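Local coordinates for protein sulfate transporter 4.1, chloroplastic (Arabidopsis thaliana, PDB 7LHV) that moves sulfate across a membrane together with protons, as a secondary active H(+)/sulfate symporter of the SLC26/SulP family, and may take part in regulating sulfate assimilation, at residues Leu549-Glu553 against Leu593-Tyr597; Glu553-Asp557 against Thr599-Gln603; Leu504-Pro508 against Pro520-Tyr525. All blocks are in the same frame, centred on the assembly; numbering follows the deposited sequence.

Contact 1 of 3, residues Leu549-Glu553 against Leu593-Tyr597; sequences LREYE and LYQEY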
ATOM      1  N   LEU A 549      23.518  -2.854  -8.660  1.00 62.15           N
ATOM      2  CA  LEU A 549      24.846  -3.381  -8.374  1.00 62.15           C
ATOM      3  C   LEU A 549      25.226  -4.507  -9.330  1.00 62.15           C
ATOM      4  O   LEU A 549      26.417  -4.725  -9.580  1.00 62.15           O
ATOM      5  CB  LEU A 549      24.917  -3.846  -6.922  1.00 62.15           C
ATOM      6  CG  LEU A 549      24.755  -2.712  -5.905  1.00 62.15           C
ATOM      7  CD1 LEU A 549      24.804  -3.239  -4.483  1.00 62.15           C
ATOM      8  CD2 LEU A 549      25.806  -1.641  -6.118  1.00 62.15           C
ATOM      9  N   ARG A 550      24.242  -5.231  -9.868  1.00 60.71           N
ATOM     10  CA  ARG A 550      24.517  -6.269 -10.854  1.00 60.71           C
ATOM     11  C   ARG A 550      24.790  -5.711 -12.242  1.00 60.71           C
ATOM     12  O   ARG A 550      25.304  -6.443 -13.097  1.00 60.71           O
ATOM     13  CB  ARG A 550      23.348  -7.254 -10.934  1.00 60.71           C
ATOM     14  CG  ARG A 550      23.262  -8.237  -9.784  1.00 60.71           C
ATOM     15  CD  ARG A 550      21.963  -9.021  -9.849  1.00 60.71           C
ATOM     16  NE  ARG A 550      21.938 -10.132  -8.908  1.00 60.71           N
ATOM     17  CZ  ARG A 550      20.832 -10.734  -8.493  1.00 60.71           C
ATOM     18  NH1 ARG A 550      19.638 -10.349  -8.911  1.00 60.71           N
ATOM     19  NH2 ARG A 550      20.926 -11.746  -7.637  1.00 60.71           N
ATOM     20  N   GLU A 551      24.419  -4.456 -12.501  1.00 68.00           N
ATOM     21  CA  GLU A 551      24.780  -3.851 -13.782  1.00 68.00           C
ATOM     22  C   GLU A 551      26.286  -3.889 -14.009  1.00 68.00           C
ATOM     23  O   GLU A 551      26.748  -4.006 -15.149  1.00 68.00           O
ATOM     24  CB  GLU A 551      24.265  -2.414 -13.869  1.00 68.00           C
ATOM     25  CG  GLU A 551      22.758  -2.290 -13.932  1.00 68.00           C
ATOM     26  CD  GLU A 551      22.298  -0.849 -14.006  1.00 68.00           C
ATOM     27  OE1 GLU A 551      23.153   0.055 -13.881  1.00 68.00           O
ATOM     28  OE2 GLU A 551      21.086  -0.617 -14.192  1.00 68.00           O
ATOM     29  N   TYR A 552      27.072  -3.803 -12.936  1.00 69.82           N
ATOM     30  CA  TYR A 552      28.524  -3.879 -13.076  1.00 69.82           C
ATOM     31  C   TYR A 552      28.975  -5.285 -13.458  1.00 69.82           C
ATOM     32  O   TYR A 552      29.907  -5.447 -14.256  1.00 69.82           O
ATOM     33  CB  TYR A 552      29.186  -3.404 -11.786  1.00 69.82           C
ATOM     34  CG  TYR A 552      28.718  -2.021 -11.403  1.00 69.82           C
ATOM     35  CD1 TYR A 552      29.156  -0.905 -12.103  1.00 69.82           C
ATOM     36  CD2 TYR A 552      27.806  -1.832 -10.377  1.00 69.82           C
ATOM     37  CE1 TYR A 552      28.718   0.359 -11.773  1.00 69.82           C
ATOM     38  CE2 TYR A 552      27.362  -0.571 -10.041  1.00 69.82           C
ATOM     39  CZ  TYR A 552      27.821   0.521 -10.743  1.00 69.82           C
ATOM     40  OH  TYR A 552      27.383   1.782 -10.413  1.00 69.82           O
ATOM     41  N   GLU A 553      28.317  -6.316 -12.920  1.00 72.04           N
ATOM     42  CA  GLU A 553      28.601  -7.674 -13.371  1.00 72.04           C
ATOM     43  C   GLU A 553      28.248  -7.842 -14.840  1.00 72.04           C
ATOM     44  O   GLU A 553      28.966  -8.513 -15.588  1.00 72.04           O
ATOM     45  CB  GLU A 553      27.827  -8.691 -12.540  1.00 72.04           C
ATOM     46  CG  GLU A 553      27.771  -8.392 -11.075  1.00 72.04           C
ATOM     47  CD  GLU A 553      26.843  -9.330 -10.349  1.00 72.04           C
ATOM     48  OE1 GLU A 553      25.885  -9.821 -10.978  1.00 72.04           O
ATOM     49  OE2 GLU A 553      27.064  -9.566  -9.148  1.00 72.04           O
ATOM     50  N   LEU A 593      25.659 -10.379  -3.396  1.00 66.30           N
ATOM     51  CA  LEU A 593      26.436  -9.589  -4.349  1.00 66.30           C
ATOM     52  C   LEU A 593      27.931  -9.753  -4.129  1.00 66.30           C
ATOM     53  O   LEU A 593      28.702  -9.752  -5.093  1.00 66.30           O
ATOM     54  CB  LEU A 593      26.041  -8.112  -4.291  1.00 66.30           C
ATOM     55  CG  LEU A 593      24.817  -7.632  -5.078  1.00 66.30           C
ATOM     56  CD1 LEU A 593      25.076  -7.822  -6.559  1.00 66.30           C
ATOM     57  CD2 LEU A 593      23.541  -8.344  -4.696  1.00 66.30           C
ATOM     58  N   TYR A 594      28.372  -9.895  -2.877  1.00 67.97           N
ATOM     59  CA  TYR A 594      29.790 -10.148  -2.647  1.00 67.97           C
ATOM     60  C   TYR A 594      30.216 -11.480  -3.250  1.00 67.97           C
ATOM     61  O   TYR A 594      31.287 -11.583  -3.861  1.00 67.97           O
ATOM     62  CB  TYR A 594      30.107 -10.124  -1.156  1.00 67.97           C
ATOM     63  CG  TYR A 594      31.482 -10.662  -0.861  1.00 67.97           C
ATOM     64  CD1 TYR A 594      32.615  -9.958  -1.236  1.00 67.97           C
ATOM     65  CD2 TYR A 594      31.651 -11.886  -0.234  1.00 67.97           C
ATOM     66  CE1 TYR A 594      33.875 -10.449  -0.979  1.00 67.97           C
ATOM     67  CE2 TYR A 594      32.908 -12.386   0.026  1.00 67.97           C
ATOM     68  CZ  TYR A 594      34.017 -11.664  -0.347  1.00 67.97           C
ATOM     69  OH  TYR A 594      35.273 -12.158  -0.088  1.00 67.97           O
ATOM     70  N   GLN A 595      29.393 -12.517  -3.079  1.00 71.75           N
ATOM     71  CA  GLN A 595      29.718 -13.811  -3.670  1.00 71.75           C
ATOM     72  C   GLN A 595      29.746 -13.729  -5.191  1.00 71.75           C
ATOM     73  O   GLN A 595      30.649 -14.277  -5.836  1.00 71.75           O
ATOM     74  CB  GLN A 595      28.721 -14.868  -3.200  1.00 71.75           C
ATOM     75  CG  GLN A 595      28.871 -15.239  -1.733  1.00 71.75           C
ATOM     76  CD  GLN A 595      27.768 -16.151  -1.246  1.00 71.75           C
ATOM     77  OE1 GLN A 595      26.691 -16.213  -1.836  1.00 71.75           O
ATOM     78  NE2 GLN A 595      28.030 -16.866  -0.159  1.00 71.75           N
ATOM     79  N   GLU A 596      28.771 -13.037  -5.785  1.00 68.78           N
ATOM     80  CA  GLU A 596      28.757 -12.889  -7.237  1.00 68.78           C
ATOM     81  C   GLU A 596      29.947 -12.071  -7.731  1.00 68.78           C
ATOM     82  O   GLU A 596      30.430 -12.295  -8.846  1.00 68.78           O
ATOM     83  CB  GLU A 596      27.447 -12.252  -7.695  1.00 68.78           C
ATOM     84  CG  GLU A 596      26.216 -13.105  -7.453  1.00 68.78           C
ATOM     85  CD  GLU A 596      24.931 -12.382  -7.805  1.00 68.78           C
ATOM     86  OE1 GLU A 596      25.007 -11.270  -8.365  1.00 68.78           O
ATOM     87  OE2 GLU A 596      23.842 -12.925  -7.522  1.00 68.78           O
ATOM     88  N   TYR A 597      30.416 -11.113  -6.930  1.00 67.64           N
ATOM     89  CA  TYR A 597      31.598 -10.342  -7.301  1.00 67.64           C
ATOM     90  C   TYR A 597      32.858 -11.194  -7.233  1.00 67.64           C
ATOM     91  O   TYR A 597      33.751 -11.058  -8.077  1.00 67.64           O
ATOM     92  CB  TYR A 597      31.718  -9.113  -6.402  1.00 67.64           C
ATOM     93  CG  TYR A 597      30.772  -7.995  -6.775  1.00 67.64           C
ATOM     94  CD1 TYR A 597      30.250  -7.902  -8.054  1.00 67.64           C
ATOM     95  CD2 TYR A 597      30.402  -7.034  -5.848  1.00 67.64           C
ATOM     96  CE1 TYR A 597      29.385  -6.888  -8.399  1.00 67.64           C
ATOM     97  CE2 TYR A 597      29.537  -6.015  -6.188  1.00 67.64           C
ATOM     98  CZ  TYR A 597      29.033  -5.947  -7.464  1.00 67.64           C
ATOM     99  OH  TYR A 597      28.172  -4.935  -7.812  1.00 67.64           O
TER
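Y597, E553 and L593 supply much of the contact between these two nearly parallel helices. The axes of 549-553 and 593-597 lie 10.7 Å apart at an angle of only 10°, so the backbones stay well separated. Y597 sends its hydroxyl across: OH of Y597 donates a very short 2.5 Å hydrogen bond to the backbone O of L549, and its ring edge rests against E553, with CE1 of Y597 3.5 Å from CG of E553. The carboxylate of E553 lies beside that of E596, with OE2 of E553 2.8 Å from OE1 of E596. E596 also faces a positive charge, its OE2 accepting from NH2 of R550 at 3.1 Å in a salt bridge that a weaker bond from NE of R550 to OE1 of E596 (3.3 Å) completes. L593 fills the space between, its CD1 lying 3.7 Å from CG of R550 and 4.0 Å from CB of L549. On the outer side R550 and E596 pack on A357 of the second subunit, while Y552 and Y597 reach the sheet strands 527-533 and 603-606, respectively. Parallel helices laid side by side on one face of a β-sheet, each followed by a parallel strand, are characteristic of the STAS domain.

Contact 2 of 3, residues Glu553-Asp557 against Thr599-Gln603; sequences EVAVD and TRDIQ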
ATOM      1  N   GLU A 553      28.317  -6.316 -12.920  1.00 72.04           N
ATOM      2  CA  GLU A 553      28.601  -7.674 -13.371  1.00 72.04           C
ATOM      3  C   GLU A 553      28.248  -7.842 -14.840  1.00 72.04           C
ATOM      4  O   GLU A 553      28.966  -8.513 -15.588  1.00 72.04           O
ATOM      5  CB  GLU A 553      27.827  -8.691 -12.540  1.00 72.04           C
ATOM      6  CG  GLU A 553      27.771  -8.392 -11.075  1.00 72.04           C
ATOM      7  CD  GLU A 553      26.843  -9.330 -10.349  1.00 72.04           C
ATOM      8  OE1 GLU A 553      25.885  -9.821 -10.978  1.00 72.04           O
ATOM      9  OE2 GLU A 553      27.064  -9.566  -9.148  1.00 72.04           O
ATOM     10  N   VAL A 554      27.124  -7.264 -15.264  1.00 77.35           N
ATOM     11  CA  VAL A 554      26.732  -7.351 -16.669  1.00 77.35           C
ATOM     12  C   VAL A 554      27.760  -6.656 -17.553  1.00 77.35           C
ATOM     13  O   VAL A 554      28.103  -7.143 -18.638  1.00 77.35           O
ATOM     14  CB  VAL A 554      25.320  -6.774 -16.874  1.00 77.35           C
ATOM     15  CG1 VAL A 554      24.875  -6.975 -18.308  1.00 77.35           C
ATOM     16  CG2 VAL A 554      24.339  -7.448 -15.934  1.00 77.35           C
ATOM     17  N   ALA A 555      28.268  -5.507 -17.105  1.00 84.96           N
ATOM     18  CA  ALA A 555      29.315  -4.818 -17.853  1.00 84.96           C
ATOM     19  C   ALA A 555      30.580  -5.664 -17.940  1.00 84.96           C
ATOM     20  O   ALA A 555      31.230  -5.716 -18.990  1.00 84.96           O
ATOM     21  CB  ALA A 555      29.618  -3.465 -17.211  1.00 84.96           C
ATOM     22  N   VAL A 556      30.947  -6.331 -16.842  1.00 87.62           N
ATOM     23  CA  VAL A 556      32.122  -7.202 -16.857  1.00 87.62           C
ATOM     24  C   VAL A 556      31.916  -8.367 -17.819  1.00 87.62           C
ATOM     25  O   VAL A 556      32.835  -8.757 -18.550  1.00 87.62           O
ATOM     26  CB  VAL A 556      32.442  -7.689 -15.432  1.00 87.62           C
ATOM     27  CG1 VAL A 556      33.466  -8.811 -15.467  1.00 87.62           C
ATOM     28  CG2 VAL A 556      32.949  -6.539 -14.586  1.00 87.62           C
ATOM     29  N   ASP A 557      30.715  -8.945 -17.825  1.00 87.37           N
ATOM     30  CA  ASP A 557      30.416 -10.038 -18.746  1.00 87.37           C
ATOM     31  C   ASP A 557      30.502  -9.573 -20.194  1.00 87.37           C
ATOM     32  O   ASP A 557      31.022 -10.289 -21.056  1.00 87.37           O
ATOM     33  CB  ASP A 557      29.031 -10.613 -18.454  1.00 87.37           C
ATOM     34  CG  ASP A 557      28.939 -11.238 -17.078  1.00 87.37           C
ATOM     35  OD1 ASP A 557      29.985 -11.657 -16.543  1.00 87.37           O
ATOM     36  OD2 ASP A 557      27.818 -11.310 -16.531  1.00 87.37           O
ATOM     37  N   THR A 599      32.783 -14.330  -7.865  1.00 71.19           N
ATOM     38  CA  THR A 599      32.672 -15.111  -9.093  1.00 71.19           C
ATOM     39  C   THR A 599      33.203 -14.328 -10.287  1.00 71.19           C
ATOM     40  O   THR A 599      33.870 -14.890 -11.163  1.00 71.19           O
ATOM     41  CB  THR A 599      31.221 -15.529  -9.325  1.00 71.19           C
ATOM     42  OG1 THR A 599      30.775 -16.328  -8.224  1.00 71.19           O
ATOM     43  CG2 THR A 599      31.096 -16.336 -10.607  1.00 71.19           C
ATOM     44  N   ARG A 600      32.935 -13.024 -10.331  1.00 72.59           N
ATOM     45  CA  ARG A 600      33.384 -12.161 -11.414  1.00 72.59           C
ATOM     46  C   ARG A 600      34.742 -11.529 -11.144  1.00 72.59           C
ATOM     47  O   ARG A 600      35.188 -10.696 -11.940  1.00 72.59           O
ATOM     48  CB  ARG A 600      32.356 -11.058 -11.674  1.00 72.59           C
ATOM     49  CG  ARG A 600      31.469 -11.295 -12.877  1.00 72.59           C
ATOM     50  CD  ARG A 600      30.258 -12.122 -12.496  1.00 72.59           C
ATOM     51  NE  ARG A 600      29.173 -11.976 -13.457  1.00 72.59           N
ATOM     52  CZ  ARG A 600      28.004 -12.592 -13.361  1.00 72.59           C
ATOM     53  NH1 ARG A 600      27.737 -13.410 -12.357  1.00 72.59           N
ATOM     54  NH2 ARG A 600      27.082 -12.382 -14.294  1.00 72.59           N
ATOM     55  N   ASP A 601      35.400 -11.896 -10.043  1.00 73.53           N
ATOM     56  CA  ASP A 601      36.695 -11.331  -9.660  1.00 73.53           C
ATOM     57  C   ASP A 601      36.598  -9.825  -9.417  1.00 73.53           C
ATOM     58  O   ASP A 601      37.422  -9.044  -9.898  1.00 73.53           O
ATOM     59  CB  ASP A 601      37.769 -11.648 -10.706  1.00 73.53           C
ATOM     60  CG  ASP A 601      39.173 -11.497 -10.165  1.00 73.53           C
ATOM     61  OD1 ASP A 601      39.325 -11.348  -8.935  1.00 73.53           O
ATOM     62  OD2 ASP A 601      40.125 -11.527 -10.971  1.00 73.53           O
ATOM     63  N   ILE A 602      35.582  -9.414  -8.661  1.00 70.14           N
ATOM     64  CA  ILE A 602      35.380  -8.024  -8.269  1.00 70.14           C
ATOM     65  C   ILE A 602      35.422  -7.947  -6.750  1.00 70.14           C
ATOM     66  O   ILE A 602      34.836  -8.793  -6.065  1.00 70.14           O
ATOM     67  CB  ILE A 602      34.051  -7.462  -8.810  1.00 70.14           C
ATOM     68  CG1 ILE A 602      34.016  -7.530 -10.335  1.00 70.14           C
ATOM     69  CG2 ILE A 602      33.845  -6.035  -8.353  1.00 70.14           C
ATOM     70  CD1 ILE A 602      32.636  -7.348 -10.916  1.00 70.14           C
ATOM     71  N   GLN A 603      36.124  -6.946  -6.228  1.00 68.38           N
ATOM     72  CA  GLN A 603      36.253  -6.754  -4.791  1.00 68.38           C
ATOM     73  C   GLN A 603      35.154  -5.827  -4.289  1.00 68.38           C
ATOM     74  O   GLN A 603      34.907  -4.770  -4.878  1.00 68.38           O
ATOM     75  CB  GLN A 603      37.622  -6.170  -4.450  1.00 68.38           C
ATOM     76  CG  GLN A 603      37.872  -6.003  -2.967  1.00 68.38           C
ATOM     77  CD  GLN A 603      37.580  -7.264  -2.188  1.00 68.38           C
ATOM     78  OE1 GLN A 603      38.221  -8.293  -2.387  1.00 68.38           O
ATOM     79  NE2 GLN A 603      36.598  -7.194  -1.303  1.00 68.38           N
TER
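This is a buried contact between a helix and the turn that follows its neighbour, built on a salt bridge with an apolar patch beside it. Segment 553-557 belongs to helix 542-560, whereas the other segment, 599-603, leads from the end of helix 584-599 into strand 603-606. R600 dominates: NH2 of R600 donates to OD2 of D557 at 2.6 Å and NE of R600 to OD1 of D557 at 3.2 Å, so the carboxylate meets the guanidinium edge-on through two bonds. One face of the same guanidinium is covered by E553, whose CB lies 3.7 Å from NE of R600. Helix 584-599 closes in a Schellman motif, with D601 the first residue to leave helical phi/psi, at positive phi (62°), and the chain thereby turns from helix to strand, the α-to-β step of the alternating βα architecture of STAS domains. Just past that turn I602 points back at the helix, its CD1 3.8 Å from CG2 of V556, and both side chains also touch I569 of strand 569-575, which brings helix, turn and sheet together. CG1 of V556 lies 4.1 Å from CG of R600, joining the apolar patch to the aliphatic part of the arginine. The polar end of R600 extends to the dimer partner: its NH1 hydrogen-bonds to the backbone O of A357 of the second subunit, while D557 forms a salt bridge with R360 of that same subunit.

Contact 3 of 3, residues Leu504-Pro508 against Pro520-Tyr525; sequences LGRLP and PEAYTY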
ATOM      1  N   LEU A 504      29.894   8.254  -7.511  1.00 66.05           N
ATOM      2  CA  LEU A 504      30.727   9.356  -7.053  1.00 66.05           C
ATOM      3  C   LEU A 504      31.997   9.471  -7.883  1.00 66.05           C
ATOM      4  O   LEU A 504      32.520   8.486  -8.406  1.00 66.05           O
ATOM      5  CB  LEU A 504      31.096   9.177  -5.582  1.00 66.05           C
ATOM      6  CG  LEU A 504      30.029   9.531  -4.553  1.00 66.05           C
ATOM      7  CD1 LEU A 504      28.946   8.506  -4.575  1.00 66.05           C
ATOM      8  CD2 LEU A 504      30.651   9.597  -3.174  1.00 66.05           C
ATOM      9  N   GLY A 505      32.493  10.698  -7.993  1.00 82.69           N
ATOM     10  CA  GLY A 505      33.722  10.951  -8.708  1.00 82.69           C
ATOM     11  C   GLY A 505      34.880  11.168  -7.763  1.00 82.69           C
ATOM     12  O   GLY A 505      35.398  10.210  -7.183  1.00 82.69           O
ATOM     13  N   ARG A 506      35.292  12.420  -7.592  1.00 92.47           N
ATOM     14  CA  ARG A 506      36.375  12.722  -6.670  1.00 92.47           C
ATOM     15  C   ARG A 506      35.957  12.365  -5.249  1.00 92.47           C
ATOM     16  O   ARG A 506      34.771  12.373  -4.907  1.00 92.47           O
ATOM     17  CB  ARG A 506      36.762  14.197  -6.768  1.00 92.47           C
ATOM     18  CG  ARG A 506      37.972  14.590  -5.940  1.00 92.47           C
ATOM     19  CD  ARG A 506      39.165  13.695  -6.232  1.00 92.47           C
ATOM     20  NE  ARG A 506      40.379  14.196  -5.600  1.00 92.47           N
ATOM     21  CZ  ARG A 506      41.585  13.676  -5.771  1.00 92.47           C
ATOM     22  NH1 ARG A 506      41.780  12.627  -6.552  1.00 92.47           N
ATOM     23  NH2 ARG A 506      42.623  14.225  -5.148  1.00 92.47           N
ATOM     24  N   LEU A 507      36.949  12.037  -4.421  1.00 92.35           N
ATOM     25  CA  LEU A 507      36.674  11.441  -3.116  1.00 92.35           C
ATOM     26  C   LEU A 507      35.769  12.308  -2.248  1.00 92.35           C
ATOM     27  O   LEU A 507      34.740  11.797  -1.774  1.00 92.35           O
ATOM     28  CB  LEU A 507      38.001  11.132  -2.419  1.00 92.35           C
ATOM     29  CG  LEU A 507      38.833  10.117  -3.186  1.00 92.35           C
ATOM     30  CD1 LEU A 507      40.195   9.924  -2.542  1.00 92.35           C
ATOM     31  CD2 LEU A 507      38.064   8.830  -3.260  1.00 92.35           C
ATOM     32  N   PRO A 508      36.056  13.626  -2.013  1.00 92.84           N
ATOM     33  CA  PRO A 508      35.083  14.488  -1.330  1.00 92.84           C
ATOM     34  C   PRO A 508      34.053  15.061  -2.298  1.00 92.84           C
ATOM     35  O   PRO A 508      33.751  16.254  -2.281  1.00 92.84           O
ATOM     36  CB  PRO A 508      35.969  15.579  -0.721  1.00 92.84           C
ATOM     37  CG  PRO A 508      37.060  15.728  -1.701  1.00 92.84           C
ATOM     38  CD  PRO A 508      37.298  14.366  -2.308  1.00 92.84           C
ATOM     39  N   PRO A 520      39.191  18.477 -10.513  1.00113.18           N
ATOM     40  CA  PRO A 520      40.338  18.988  -9.746  1.00113.18           C
ATOM     41  C   PRO A 520      41.612  18.194 -10.004  1.00113.18           C
ATOM     42  O   PRO A 520      42.240  17.689  -9.068  1.00113.18           O
ATOM     43  CB  PRO A 520      39.869  18.856  -8.291  1.00113.18           C
ATOM     44  CG  PRO A 520      38.877  17.752  -8.315  1.00113.18           C
ATOM     45  CD  PRO A 520      38.182  17.840  -9.649  1.00113.18           C
ATOM     46  N   GLU A 521      41.971  18.063 -11.286  1.00114.15           N
ATOM     47  CA  GLU A 521      43.174  17.390 -11.777  1.00114.15           C
ATOM     48  C   GLU A 521      43.079  15.876 -11.620  1.00114.15           C
ATOM     49  O   GLU A 521      43.935  15.142 -12.127  1.00114.15           O
ATOM     50  CB  GLU A 521      44.431  17.918 -11.079  1.00114.15           C
ATOM     51  CG  GLU A 521      44.650  19.416 -11.229  1.00114.15           C
ATOM     52  CD  GLU A 521      45.719  19.945 -10.291  1.00114.15           C
ATOM     53  OE1 GLU A 521      46.240  19.156  -9.475  1.00114.15           O
ATOM     54  OE2 GLU A 521      46.039  21.149 -10.373  1.00114.15           O
ATOM     55  N   ALA A 522      42.044  15.402 -10.933  1.00105.77           N
ATOM     56  CA  ALA A 522      41.795  13.970 -10.788  1.00105.77           C
ATOM     57  C   ALA A 522      40.368  13.801 -10.299  1.00105.77           C
ATOM     58  O   ALA A 522      40.050  14.225  -9.185  1.00105.77           O
ATOM     59  CB  ALA A 522      42.784  13.328  -9.815  1.00105.77           C
ATOM     60  N   TYR A 523      39.512  13.193 -11.116  1.00 97.78           N
ATOM     61  CA  TYR A 523      38.108  13.047 -10.754  1.00 97.78           C
ATOM     62  C   TYR A 523      37.695  11.590 -10.596  1.00 97.78           C
ATOM     63  O   TYR A 523      37.206  11.210  -9.529  1.00 97.78           O
ATOM     64  CB  TYR A 523      37.232  13.756 -11.792  1.00 97.78           C
ATOM     65  CG  TYR A 523      35.880  14.150 -11.257  1.00 97.78           C
ATOM     66  CD1 TYR A 523      35.766  15.010 -10.176  1.00 97.78           C
ATOM     67  CD2 TYR A 523      34.717  13.679 -11.845  1.00 97.78           C
ATOM     68  CE1 TYR A 523      34.532  15.379  -9.686  1.00 97.78           C
ATOM     69  CE2 TYR A 523      33.480  14.045 -11.365  1.00 97.78           C
ATOM     70  CZ  TYR A 523      33.393  14.892 -10.285  1.00 97.78           C
ATOM     71  OH  TYR A 523      32.159  15.257  -9.804  1.00 97.78           O
ATOM     72  N   THR A 524      37.885  10.760 -11.614  1.00 93.05           N
ATOM     73  CA  THR A 524      37.502   9.358 -11.551  1.00 93.05           C
ATOM     74  C   THR A 524      38.715   8.479 -11.814  1.00 93.05           C
ATOM     75  O   THR A 524      39.685   8.903 -12.452  1.00 93.05           O
ATOM     76  CB  THR A 524      36.388   9.033 -12.555  1.00 93.05           C
ATOM     77  OG1 THR A 524      35.830   7.750 -12.248  1.00 93.05           O
ATOM     78  CG2 THR A 524      36.926   9.023 -13.976  1.00 93.05           C
ATOM     79  N   TYR A 525      38.658   7.255 -11.302  1.00 88.33           N
ATOM     80  CA  TYR A 525      39.754   6.304 -11.413  1.00 88.33           C
ATOM     81  C   TYR A 525      39.334   5.122 -12.273  1.00 88.33           C
ATOM     82  O   TYR A 525      38.216   4.616 -12.148  1.00 88.33           O
ATOM     83  CB  TYR A 525      40.198   5.815 -10.033  1.00 88.33           C
ATOM     84  CG  TYR A 525      40.610   6.925  -9.098  1.00 88.33           C
ATOM     85  CD1 TYR A 525      41.843   7.548  -9.235  1.00 88.33           C
ATOM     86  CD2 TYR A 525      39.771   7.352  -8.078  1.00 88.33           C
ATOM     87  CE1 TYR A 525      42.227   8.564  -8.383  1.00 88.33           C
ATOM     88  CE2 TYR A 525      40.147   8.367  -7.222  1.00 88.33           C
ATOM     89  CZ  TYR A 525      41.378   8.969  -7.380  1.00 88.33           C
ATOM     90  OH  TYR A 525      41.759   9.980  -6.531  1.00 88.33           O
TER
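Neither segment is regular where they meet, yet their backbones come close: CA of R506 is 4.4 Å from CA of Y523, and CA of G505 is 5.0 Å from CA of T524. The carbonyl O of Y523 sits 3.0 Å from N of R506, at too poor an angle for a hydrogen bond. G505 fits because it lacks a side chain; a CB would clash with the Y523 ring. Its CA lies over the ring face, 4.2 Å from the Y523 centroid, in a CH-pi contact. R506 lies along the other segment, its CD 3.1 Å from O of A522. NH1 of R506 comes within 2.6 Å of OH of Y525, again at a poor angle. This packing closes the connection from edge strand 501-504 of the STAS sheet to its antiparallel neighbour 527-533, L507 and Y525 both touching V639 of helix 635-643. The chemistry thus implies that close packing and a CH-pi contact at the glycine, rather than directed polar bonds, hold these loop segments together.

Overall arrangement
Following the chain from the N terminus, contact 3 comes first: it closes the connection between strands 501-504 and 527-533, bringing its two ends together before the first parallel strand of the sheet. Contacts 1 and 2 open later, both from helix 542-560, and close across strand 569-575 onto helix 584-599 and the turn after it. They start from the same stretch, sharing E553, and contact 2 closes slightly later in the chain, so their loops overlap almost entirely, staggered by a few residues; their centres are 6 Å apart. Contact 3 stands apart, its centre 23 Å from each of the others. Contacts 1 and 2 also face the second subunit, whereas contact 3 does not.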